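Local coordinates for protein evasin-3 (Rhipicephalus sanguineus, PDB 6I31) that binds and neutralises host CXC chemokines, including CXCL8, whose homodimerisation and interaction with the receptor CXCR2 it disrupts, at residues V20-N25 against E35-G40. Numbering follows the deposited sequence.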
loop_
_atom_site.group_PDB
_atom_site.type_symbol
_atom_site.label_atom_id
_atom_site.label_comp_id
_atom_site.label_asym_id
_atom_site.label_seq_id
_atom_site.Cartn_x
_atom_site.Cartn_y
_atom_site.Cartn_z
ATOM N N VAL A 20 -0.211 -3.254 -1.251
ATOM C CA VAL A 20 -0.978 -3.674 -0.089
ATOM C C VAL A 20 -1.804 -2.496 0.421
ATOM O O VAL A 20 -1.499 -1.338 0.121
ATOM C CB VAL A 20 -0.106 -4.316 1.042
ATOM C CG1 VAL A 20 0.648 -5.559 0.551
ATOM C CG2 VAL A 20 0.864 -3.298 1.649
ATOM N N SER A 21 -2.802 -2.795 1.264
ATOM C CA SER A 21 -3.636 -1.764 1.861
ATOM C C SER A 21 -2.896 -0.911 2.872
ATOM O O SER A 21 -2.022 -1.386 3.605
ATOM C CB SER A 21 -4.899 -2.376 2.476
ATOM O OG SER A 21 -5.709 -1.366 3.062
ATOM N N CYS A 22 -3.250 0.365 2.904
ATOM C CA CYS A 22 -2.728 1.347 3.838
ATOM C C CYS A 22 -3.896 1.804 4.751
ATOM O O CYS A 22 -3.849 2.827 5.428
ATOM C CB CYS A 22 -2.070 2.475 3.047
ATOM S SG CYS A 22 -1.600 3.918 4.020
ATOM N N ASN A 23 -4.955 0.957 4.766
ATOM C CA ASN A 23 -6.189 0.965 5.553
ATOM C C ASN A 23 -6.856 2.328 5.759
ATOM O O ASN A 23 -7.125 2.718 6.899
ATOM C CB ASN A 23 -5.927 0.284 6.921
ATOM C CG ASN A 23 -5.387 -1.119 6.776
ATOM O OD1 ASN A 23 -6.054 -2.022 6.251
ATOM N ND2 ASN A 23 -4.152 -1.315 7.200
ATOM N N LYS A 24 -7.207 3.017 4.665
ATOM C CA LYS A 24 -7.864 4.318 4.758
ATOM C C LYS A 24 -8.628 4.655 3.463
ATOM O O LYS A 24 -8.106 4.396 2.389
ATOM C CB LYS A 24 -6.818 5.405 5.080
ATOM C CG LYS A 24 -7.405 6.778 5.374
ATOM C CD LYS A 24 -6.344 7.740 5.898
ATOM C CE LYS A 24 -6.839 9.169 5.985
ATOM N NZ LYS A 24 -8.170 9.296 6.639
ATOM N N ASN A 25 -9.838 5.244 3.573
ATOM C CA ASN A 25 -10.588 5.697 2.396
ATOM C C ASN A 25 -9.972 7.029 1.969
ATOM O O ASN A 25 -9.417 7.760 2.795
ATOM C CB ASN A 25 -12.087 5.949 2.711
ATOM C CG ASN A 25 -12.844 4.798 3.317
ATOM O OD1 ASN A 25 -13.927 4.967 3.879
ATOM N ND2 ASN A 25 -12.294 3.617 3.246
ATOM N N GLU A 35 1.676 9.583 4.037
ATOM C CA GLU A 35 2.894 9.729 3.231
ATOM C C GLU A 35 3.432 8.330 2.905
ATOM O O GLU A 35 3.406 7.472 3.766
ATOM C CB GLU A 35 3.920 10.553 4.047
ATOM C CG GLU A 35 3.392 11.937 4.456
ATOM C CD GLU A 35 2.619 12.101 5.764
ATOM O OE1 GLU A 35 2.098 11.102 6.321
ATOM O OE2 GLU A 35 2.543 13.257 6.239
ATOM N N GLY A 36 3.850 8.074 1.672
ATOM C CA GLY A 36 4.313 6.722 1.319
ATOM C C GLY A 36 3.214 5.805 0.807
ATOM O O GLY A 36 3.476 4.649 0.426
ATOM N N CYS A 37 1.967 6.324 0.822
ATOM C CA CYS A 37 0.776 5.659 0.288
ATOM C C CYS A 37 0.242 6.438 -0.890
ATOM O O CYS A 37 0.523 7.630 -1.028
ATOM C CB CYS A 37 -0.300 5.516 1.355
ATOM S SG CYS A 37 0.280 4.661 2.838
ATOM N N PHE A 38 -0.608 5.795 -1.681
ATOM C CA PHE A 38 -1.257 6.459 -2.789
ATOM C C PHE A 38 -2.753 6.223 -2.738
ATOM O O PHE A 38 -3.199 5.175 -2.288
ATOM C CB PHE A 38 -0.676 6.000 -4.143
ATOM C CG PHE A 38 -0.848 4.540 -4.536
ATOM C CD1 PHE A 38 0.081 3.579 -4.137
ATOM C CD2 PHE A 38 -1.938 4.134 -5.296
ATOM C CE1 PHE A 38 -0.053 2.244 -4.541
ATOM C CE2 PHE A 38 -2.073 2.799 -5.699
ATOM C CZ PHE A 38 -1.105 1.879 -5.361
ATOM N N CYS A 39 -3.521 7.172 -3.270
ATOM C CA CYS A 39 -4.950 6.977 -3.395
ATOM C C CYS A 39 -5.232 6.229 -4.706
ATOM O O CYS A 39 -4.996 6.782 -5.775
ATOM C CB CYS A 39 -5.693 8.304 -3.351
ATOM S SG CYS A 39 -7.489 8.095 -3.387
ATOM N N GLY A 40 -5.661 4.972 -4.601
ATOM C CA GLY A 40 -5.952 4.111 -5.744
ATOM C C GLY A 40 -7.418 4.211 -6.108
ATOM O O GLY A 40 -8.293 3.896 -5.295
#
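Cys22 turns its SG anti to its own backbone N (chi1 170°), whereas Cys37 sets its SG anti to its carbonyl carbon, beside the backbone N (chi1 -55°), and the two sulfurs join in one of the three disulfides of the evasin-3 knottin scaffold. Both side chains leave their backbones toward the other segment. The covalent link, SG of Cys22 to SG of Cys37, is 2.3 Å long, somewhat more than a standard disulfide, and its chi3 of 77° makes it right-handed. Contact between 20-25 and 35-40 is confined to these two half-cystines, whose backbones stay apart, CA of Cys22 and CA of Cys37 being 6.6 Å from each other. Each segment is instead hydrogen-bonded through its backbone to strand 47-55, with which the other strands of the antiparallel sheet pair: Cys22 and Lys24 to Cys50, Phe38 to Tyr51. The bridge thus ties together two pieces of chain that share this strand as partner, and Cys39 carries a second disulfide, to Cys26. On the 20-25 side the chain changes direction at Asn23, just after the bridged cysteine. An ST turn forms here: the backbone N-H of Asn23 points fairly well, though not straight, at OG of Ser21, with N and OG 3.0 Å apart.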